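Local coordinates for glideosome-associated protein 50 (Plasmodium falciparum 3D7, PDB 3TGH), which probably anchors the glideosome, the motor complex of gliding and host-cell invasion, to the parasite's inner membrane complex, at residues A[4-9]-A[228-233]; A[246-251]-A[286-291]. All coordinates share one frame; numbering follows the deposited sequence.

Interaction 1: residues A[4-9]-A[228-233]; sequences LRFASL and LYISGH. With CO (cobalt (II) ion), chain G.
The F6 ring meets I230 with its edge: the methyl CD1 of I230 lies near the ring plane, 4.1 Å from F6 CE1. Other aromatic groups surround the same ring, with H279 stacked on it, F154 meeting it edge-to-face, and F37 meeting it with the two ring planes about 5° apart. This is core packing in the two-sheet β-sandwich of the metallophosphoesterase fold, where strand 4-8 belongs to one sheet and strand 228-231 to the other. The backbones stay well apart, the CA atoms of S8 and I230 being 8.2 Å from each other, and no hydrogen bond joins the two segments.

I230 spans the space between the sheets. Its chi2 of 172° extends CD1 away from the backbone, and the side chain approaches F6 from the opposite direction. On F6, CG lies between the backbone N and the carbonyl carbon (chi1 71°), a position from which the ring, on a CB that points toward 228-233, presents CE1 to I230. The S8 hydroxyl faces both branches of I230, with S8 OG 3.8 Å from I230 CD1 and 3.9 Å from I230 CG2. These are van der Waals contacts; the buried hydroxyl finds its polar partner in NE2 of H279, on the neighbouring strand 275-282.

Beyond its strand, segment 228-233 turns through G232 and leads to H233, a ligand of the second metal site. The H233 backbone N is hydrogen-bonded to D11 OD2, and ND1 to D198 OD2, which holds the imidazole in its rotation. H233 NE2 binds cobalt at 2.2 Å, and four waters complete the ion's observed shell, water 3 lying in the plane of the imidazole, at its edge.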
ATOM      1  N   LEU A   4       4.888 -15.605  -3.436  1.00 36.22           N
ATOM      2  CA  LEU A   4       5.376 -14.236  -3.262  1.00 33.57           C
ATOM      3  C   LEU A   4       4.782 -13.721  -1.952  1.00 31.38           C
ATOM      4  O   LEU A   4       3.567 -13.761  -1.763  1.00 32.73           O
ATOM      5  CB  LEU A   4       4.942 -13.349  -4.432  1.00 34.03           C
ATOM      6  CG  LEU A   4       5.495 -11.919  -4.490  1.00 37.47           C
ATOM      7  CD1 LEU A   4       5.077 -11.227  -5.777  1.00 39.43           C
ATOM      8  CD2 LEU A   4       5.037 -11.094  -3.303  1.00 42.24           C
ATOM      9  N   ARG A   5       5.645 -13.248  -1.060  1.00 28.49           N
ATOM     10  CA  ARG A   5       5.229 -12.802   0.262  1.00 28.22           C
ATOM     11  C   ARG A   5       5.685 -11.387   0.553  1.00 25.57           C
ATOM     12  O   ARG A   5       6.873 -11.057   0.416  1.00 25.70           O
ATOM     13  CB  ARG A   5       5.781 -13.744   1.322  1.00 29.48           C
ATOM     14  CG  ARG A   5       5.198 -15.141   1.203  1.00 32.00           C
ATOM     15  CD  ARG A   5       5.625 -16.003   2.357  1.00 36.88           C
ATOM     16  NE  ARG A   5       4.948 -17.296   2.351  1.00 40.00           N
ATOM     17  CZ  ARG A   5       5.093 -18.228   3.291  1.00 43.78           C
ATOM     18  NH1 ARG A   5       5.906 -18.030   4.325  1.00 43.78           N
ATOM     19  NH2 ARG A   5       4.420 -19.369   3.193  1.00 43.81           N
ATOM     20  N   PHE A   6       4.731 -10.564   0.981  1.00 25.46           N
ATOM     21  CA  PHE A   6       4.998  -9.181   1.294  1.00 23.84           C
ATOM     22  C   PHE A   6       4.213  -8.779   2.534  1.00 23.76           C
ATOM     23  O   PHE A   6       3.263  -9.460   2.919  1.00 24.43           O
ATOM     24  CB  PHE A   6       4.714  -8.277   0.079  1.00 23.10           C
ATOM     25  CG  PHE A   6       3.261  -8.110  -0.259  1.00 23.43           C
ATOM     26  CD1 PHE A   6       2.549  -7.016   0.230  1.00 22.47           C
ATOM     27  CD2 PHE A   6       2.604  -9.024  -1.075  1.00 26.49           C
ATOM     28  CE1 PHE A   6       1.207  -6.835  -0.096  1.00 27.11           C
ATOM     29  CE2 PHE A   6       1.253  -8.848  -1.405  1.00 26.35           C
ATOM     30  CZ  PHE A   6       0.560  -7.754  -0.909  1.00 25.10           C
ATOM     31  N   ALA A   7       4.664  -7.719   3.188  1.00 23.51           N
ATOM     32  CA  ALA A   7       4.006  -7.195   4.374  1.00 24.02           C
ATOM     33  C   ALA A   7       3.468  -5.803   4.093  1.00 23.91           C
ATOM     34  O   ALA A   7       3.971  -5.101   3.214  1.00 22.98           O
ATOM     35  CB  ALA A   7       4.980  -7.162   5.559  1.00 24.29           C
ATOM     36  N   SER A   8       2.429  -5.418   4.835  1.00 22.74           N
ATOM     37  CA  SER A   8       1.848  -4.081   4.762  1.00 23.51           C
ATOM     38  C   SER A   8       1.936  -3.424   6.133  1.00 25.86           C
ATOM     39  O   SER A   8       1.587  -4.048   7.138  1.00 27.31           O
ATOM     40  CB  SER A   8       0.371  -4.144   4.350  1.00 26.97           C
ATOM     41  OG  SER A   8       0.215  -4.569   3.010  1.00 32.31           O
ATOM     42  N   LEU A   9       2.392  -2.171   6.160  1.00 23.03           N
ATOM     43  CA  LEU A   9       2.527  -1.384   7.381  1.00 23.66           C
ATOM     44  C   LEU A   9       2.070   0.052   7.100  1.00 22.69           C
ATOM     45  O   LEU A   9       2.634   0.723   6.246  1.00 21.83           O
ATOM     46  CB  LEU A   9       3.989  -1.379   7.839  1.00 24.03           C
ATOM     47  CG  LEU A   9       4.266  -0.600   9.130  1.00 27.21           C
ATOM     48  CD1 LEU A   9       3.719  -1.357  10.345  1.00 27.57           C
ATOM     49  CD2 LEU A   9       5.755  -0.305   9.267  1.00 26.01           C
ATOM     50  N   LEU A 228      -7.151  -6.871  -4.354  1.00 26.80           N
ATOM     51  CA  LEU A 228      -7.050  -6.170  -3.073  1.00 27.92           C
ATOM     52  C   LEU A 228      -6.856  -4.671  -3.276  1.00 27.33           C
ATOM     53  O   LEU A 228      -6.028  -4.257  -4.087  1.00 23.49           O
ATOM     54  CB  LEU A 228      -5.825  -6.647  -2.297  1.00 29.51           C
ATOM     55  CG  LEU A 228      -5.857  -7.803  -1.307  1.00 36.80           C
ATOM     56  CD1 LEU A 228      -6.456  -9.047  -1.896  1.00 39.85           C
ATOM     57  CD2 LEU A 228      -4.433  -8.039  -0.824  1.00 34.06           C
ATOM     58  N   TYR A 229      -7.588  -3.865  -2.512  1.00 22.50           N
ATOM     59  CA  TYR A 229      -7.227  -2.465  -2.323  1.00 20.97           C
ATOM     60  C   TYR A 229      -6.823  -2.313  -0.864  1.00 20.81           C
ATOM     61  O   TYR A 229      -7.644  -2.485   0.032  1.00 23.95           O
ATOM     62  CB  TYR A 229      -8.371  -1.500  -2.680  1.00 23.35           C
ATOM     63  CG  TYR A 229      -8.043  -0.048  -2.356  1.00 23.51           C
ATOM     64  CD1 TYR A 229      -6.849   0.527  -2.782  1.00 25.96           C
ATOM     65  CD2 TYR A 229      -8.902   0.737  -1.604  1.00 24.43           C
ATOM     66  CE1 TYR A 229      -6.529   1.838  -2.479  1.00 26.58           C
ATOM     67  CE2 TYR A 229      -8.594   2.068  -1.302  1.00 24.72           C
ATOM     68  CZ  TYR A 229      -7.400   2.608  -1.735  1.00 27.48           C
ATOM     69  OH  TYR A 229      -7.067   3.912  -1.445  1.00 27.54           O
ATOM     70  N   ILE A 230      -5.537  -2.049  -0.640  1.00 20.80           N
ATOM     71  CA  ILE A 230      -4.965  -1.908   0.695  1.00 21.72           C
ATOM     72  C   ILE A 230      -4.804  -0.427   1.020  1.00 22.83           C
ATOM     73  O   ILE A 230      -4.131   0.312   0.289  1.00 22.47           O
ATOM     74  CB  ILE A 230      -3.585  -2.614   0.797  1.00 21.86           C
ATOM     75  CG1 ILE A 230      -3.676  -4.071   0.309  1.00 24.39           C
ATOM     76  CG2 ILE A 230      -3.049  -2.522   2.244  1.00 23.33           C
ATOM     77  CD1 ILE A 230      -2.307  -4.798   0.201  1.00 23.83           C
ATOM     78  N   SER A 231      -5.446   0.015   2.098  1.00 21.38           N
ATOM     79  CA  SER A 231      -5.408   1.414   2.492  1.00 21.71           C
ATOM     80  C   SER A 231      -5.072   1.534   3.973  1.00 21.11           C
ATOM     81  O   SER A 231      -4.920   0.531   4.676  1.00 23.28           O
ATOM     82  CB  SER A 231      -6.750   2.076   2.174  1.00 25.81           C
ATOM     83  OG  SER A 231      -7.794   1.409   2.844  1.00 30.76           O
ATOM     84  N   GLY A 232      -4.924   2.769   4.430  1.00 21.58           N
ATOM     85  CA  GLY A 232      -4.618   3.062   5.818  1.00 22.75           C
ATOM     86  C   GLY A 232      -5.568   4.147   6.273  1.00 22.85           C
ATOM     87  O   GLY A 232      -6.782   3.995   6.146  1.00 23.40           O
ATOM     88  N   HIS A 233      -5.009   5.235   6.788  1.00 24.27           N
ATOM     89  CA  HIS A 233      -5.746   6.450   7.146  1.00 25.44           C
ATOM     90  C   HIS A 233      -6.554   6.275   8.422  1.00 25.76           C
ATOM     91  O   HIS A 233      -6.346   6.996   9.389  1.00 25.79           O
ATOM     92  CB  HIS A 233      -6.650   6.916   6.002  1.00 25.22           C
ATOM     93  CG  HIS A 233      -7.078   8.338   6.133  1.00 26.17           C
ATOM     94  ND1 HIS A 233      -6.412   9.374   5.513  1.00 30.88           N
ATOM     95  CD2 HIS A 233      -8.093   8.900   6.827  1.00 28.79           C
ATOM     96  CE1 HIS A 233      -7.009  10.515   5.813  1.00 33.05           C
ATOM     97  NE2 HIS A 233      -8.027  10.253   6.612  1.00 28.50           N
TER
HETATM   98 CO    CO G  21      -9.603  11.728   6.963  1.00 50.06          CO
HETATM   99  O   HOH W   1      -8.352  12.987   7.901  1.00 38.45           O
HETATM  100  O   HOH W   2      -8.828  13.144   5.118  1.00 33.82           O
HETATM  101  O   HOH W   3     -10.440  10.700   8.840  1.00 33.30           O
HETATM  102  O   HOH W   4     -11.126  10.774   5.372  1.00 30.64           O

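Interaction 2: residues A[246-251]-A[286-291]; sequences AHITCG and IVTKFV
Face-to-face packing between two sheets brings strand 246-250 over strand 286-291 in the buried interior of the protein. The axes of the two short segments pass 10.0 Å apart at 28°, running broadly in the same direction, and the contact is made by side chains without any hydrogen bond between the segments. I248 and F290 bury the most, and I248 uses both of its branches. Its CD1 reaches T288 tip to tip, 3.8 Å from OG1 and 4.0 Å from CG2 of that threonine. The other branch turns to F290: I248 CG2 lies 3.8 Å from F290 CZ, the methyl coming in obliquely to the ring. This split follows from chi1 of -65°: CG1 lies beside the backbone N, anti to the carbonyl carbon, and carries CD1 to the threonine, while CG2, anti to the N, is left for the ring.

Both strands lie inside their sheets, 245-250 between 228-231 and 237-242, and 285-292 between 275-282 and 297-305, so the pair joins the two layers of the metallophosphoesterase β-sandwich.

The T288 hydroxyl, although it abuts a methyl, is hydrogen-bonded to ND1 of H279, a polar link within its own sheet. K289, next along the strand, points to the other face of that sheet and forms salt bridges with E33 and E280. At the far end of the contact F290 also meets the ring of F269, and the carbonyl oxygen T249 O sits at the edge of the F290 ring, near its plane, 4.0 Å from F290 CE2.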
ATOM      1  N   ALA A 246     -11.268  -7.585  -2.107  1.00 34.55           N
ATOM      2  CA  ALA A 246     -11.056  -7.349  -0.693  1.00 32.97           C
ATOM      3  C   ALA A 246     -10.556  -5.922  -0.477  1.00 30.27           C
ATOM      4  O   ALA A 246      -9.590  -5.490  -1.098  1.00 32.77           O
ATOM      5  CB  ALA A 246     -10.065  -8.347  -0.122  1.00 30.74           C
ATOM      6  N   HIS A 247     -11.224  -5.203   0.416  1.00 27.75           N
ATOM      7  CA  HIS A 247     -10.767  -3.904   0.869  1.00 26.05           C
ATOM      8  C   HIS A 247     -10.106  -4.124   2.216  1.00 26.03           C
ATOM      9  O   HIS A 247     -10.751  -4.549   3.174  1.00 26.60           O
ATOM     10  CB  HIS A 247     -11.949  -2.941   0.992  1.00 27.11           C
ATOM     11  CG  HIS A 247     -12.667  -2.708  -0.298  1.00 28.08           C
ATOM     12  ND1 HIS A 247     -12.479  -1.575  -1.059  1.00 28.63           N
ATOM     13  CD2 HIS A 247     -13.550  -3.479  -0.978  1.00 29.70           C
ATOM     14  CE1 HIS A 247     -13.230  -1.649  -2.145  1.00 31.89           C
ATOM     15  NE2 HIS A 247     -13.893  -2.794  -2.117  1.00 30.30           N
ATOM     16  N   ILE A 248      -8.808  -3.870   2.283  1.00 25.39           N
ATOM     17  CA  ILE A 248      -8.060  -4.103   3.495  1.00 24.52           C
ATOM     18  C   ILE A 248      -7.595  -2.774   4.054  1.00 26.05           C
ATOM     19  O   ILE A 248      -6.924  -2.008   3.353  1.00 25.23           O
ATOM     20  CB  ILE A 248      -6.847  -5.000   3.232  1.00 26.28           C
ATOM     21  CG1 ILE A 248      -7.300  -6.398   2.793  1.00 30.85           C
ATOM     22  CG2 ILE A 248      -5.973  -5.068   4.475  1.00 26.35           C
ATOM     23  CD1 ILE A 248      -6.161  -7.313   2.396  1.00 33.55           C
ATOM     24  N   THR A 249      -7.959  -2.501   5.309  1.00 24.73           N
ATOM     25  CA  THR A 249      -7.401  -1.382   6.039  1.00 24.82           C
ATOM     26  C   THR A 249      -6.279  -1.898   6.934  1.00 26.91           C
ATOM     27  O   THR A 249      -6.440  -2.876   7.685  1.00 25.87           O
ATOM     28  CB  THR A 249      -8.430  -0.657   6.916  1.00 27.96           C
ATOM     29  OG1 THR A 249      -9.575  -0.316   6.132  1.00 29.54           O
ATOM     30  CG2 THR A 249      -7.817   0.614   7.496  1.00 27.87           C
ATOM     31  N   CYS A 250      -5.137  -1.235   6.831  1.00 26.94           N
ATOM     32  CA  CYS A 250      -3.959  -1.568   7.607  1.00 27.10           C
ATOM     33  C   CYS A 250      -3.335  -0.247   8.034  1.00 26.53           C
ATOM     34  O   CYS A 250      -2.276   0.150   7.545  1.00 26.70           O
ATOM     35  CB  CYS A 250      -3.015  -2.427   6.762  1.00 31.15           C
ATOM     36  SG  CYS A 250      -1.629  -3.106   7.659  1.00 38.64           S
ATOM     37  N   GLY A 251      -4.026   0.451   8.937  1.00 25.14           N
ATOM     38  CA  GLY A 251      -3.639   1.805   9.342  1.00 24.99           C
ATOM     39  C   GLY A 251      -3.194   1.942  10.788  1.00 27.45           C
ATOM     40  O   GLY A 251      -3.055   3.058  11.291  1.00 25.93           O
ATOM     41  N   ILE A 286      -4.696 -15.451  -2.683  1.00 31.27           N
ATOM     42  CA  ILE A 286      -4.043 -14.559  -1.736  1.00 32.69           C
ATOM     43  C   ILE A 286      -4.510 -14.862  -0.320  1.00 33.01           C
ATOM     44  O   ILE A 286      -5.713 -14.861  -0.045  1.00 37.09           O
ATOM     45  CB  ILE A 286      -4.350 -13.083  -2.022  1.00 31.00           C
ATOM     46  CG1 ILE A 286      -4.091 -12.759  -3.493  1.00 33.11           C
ATOM     47  CG2 ILE A 286      -3.496 -12.191  -1.101  1.00 31.09           C
ATOM     48  CD1 ILE A 286      -4.357 -11.321  -3.861  1.00 31.30           C
ATOM     49  N   VAL A 287      -3.555 -15.135   0.560  1.00 31.77           N
ATOM     50  CA  VAL A 287      -3.830 -15.300   1.982  1.00 32.32           C
ATOM     51  C   VAL A 287      -3.267 -14.080   2.695  1.00 32.72           C
ATOM     52  O   VAL A 287      -2.085 -13.761   2.545  1.00 32.43           O
ATOM     53  CB  VAL A 287      -3.182 -16.583   2.545  1.00 34.25           C
ATOM     54  CG1 VAL A 287      -3.414 -16.684   4.045  1.00 36.37           C
ATOM     55  CG2 VAL A 287      -3.735 -17.818   1.841  1.00 35.70           C
ATOM     56  N   THR A 288      -4.119 -13.391   3.450  1.00 28.51           N
ATOM     57  CA  THR A 288      -3.713 -12.238   4.229  1.00 27.95           C
ATOM     58  C   THR A 288      -3.843 -12.570   5.711  1.00 29.53           C
ATOM     59  O   THR A 288      -4.898 -13.028   6.155  1.00 30.14           O
ATOM     60  CB  THR A 288      -4.585 -11.014   3.896  1.00 27.82           C
ATOM     61  OG1 THR A 288      -4.380 -10.642   2.526  1.00 28.83           O
ATOM     62  CG2 THR A 288      -4.239  -9.832   4.803  1.00 29.07           C
ATOM     63  N   LYS A 289      -2.764 -12.359   6.460  1.00 28.78           N
ATOM     64  CA  LYS A 289      -2.761 -12.564   7.903  1.00 30.44           C
ATOM     65  C   LYS A 289      -2.650 -11.226   8.627  1.00 29.90           C
ATOM     66  O   LYS A 289      -1.718 -10.438   8.391  1.00 26.88           O
ATOM     67  CB  LYS A 289      -1.609 -13.481   8.316  1.00 32.20           C
ATOM     68  CG  LYS A 289      -1.756 -14.917   7.838  1.00 35.67           C
ATOM     69  CD  LYS A 289      -0.523 -15.735   8.185  1.00 39.56           C
ATOM     70  CE  LYS A 289      -0.491 -17.067   7.443  1.00 44.98           C
ATOM     71  NZ  LYS A 289       0.785 -17.811   7.687  1.00 47.91           N
ATOM     72  N   PHE A 290      -3.623 -10.965   9.492  1.00 27.18           N
ATOM     73  CA  PHE A 290      -3.634  -9.757  10.307  1.00 26.42           C
ATOM     74  C   PHE A 290      -2.976 -10.062  11.643  1.00 27.79           C
ATOM     75  O   PHE A 290      -3.433 -10.936  12.375  1.00 29.33           O
ATOM     76  CB  PHE A 290      -5.067  -9.279  10.533  1.00 26.33           C
ATOM     77  CG  PHE A 290      -5.724  -8.748   9.299  1.00 28.27           C
ATOM     78  CD1 PHE A 290      -6.314  -9.611   8.381  1.00 30.17           C
ATOM     79  CD2 PHE A 290      -5.751  -7.382   9.050  1.00 31.44           C
ATOM     80  CE1 PHE A 290      -6.914  -9.118   7.229  1.00 31.32           C
ATOM     81  CE2 PHE A 290      -6.352  -6.879   7.912  1.00 30.15           C
ATOM     82  CZ  PHE A 290      -6.939  -7.746   6.998  1.00 29.77           C
ATOM     83  N   VAL A 291      -1.910  -9.333  11.954  1.00 26.63           N
ATOM     84  CA  VAL A 291      -1.110  -9.582  13.143  1.00 28.16           C
ATOM     85  C   VAL A 291      -1.296  -8.456  14.145  1.00 28.56           C
ATOM     86  O   VAL A 291      -1.156  -7.276  13.803  1.00 28.16           O
ATOM     87  CB  VAL A 291       0.392  -9.697  12.797  1.00 27.89           C
ATOM     88  CG1 VAL A 291       1.200  -9.975  14.050  1.00 29.99           C
ATOM     89  CG2 VAL A 291       0.615 -10.784  11.749  1.00 28.15           C
TER

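How the interactions relate
Interactions 1 and 2 are neighbouring parts of one sandwich core, their centres about 6 Å apart. Strands 228-231 and 245-250 adjoin in the same sheet, where S231 O and C250 N, and S231 N and I248 O, probably hydrogen-bond, each at 2.8 Å. Across the interior, L228 CD1 packs 3.7 Å from I286 CD1. H279, on strand 275-282 between strands 4-8 and 285-292, bridges the two contacts: its NE2 bonds the S8 hydroxyl of interaction 1 and its ND1 the T288 hydroxyl of interaction 2. Interaction 1 supplies the metal ligand H233; interaction 2 stands back, the T249 side chain being about 7 Å from that of H233 and about 11 Å from a cobalt ion.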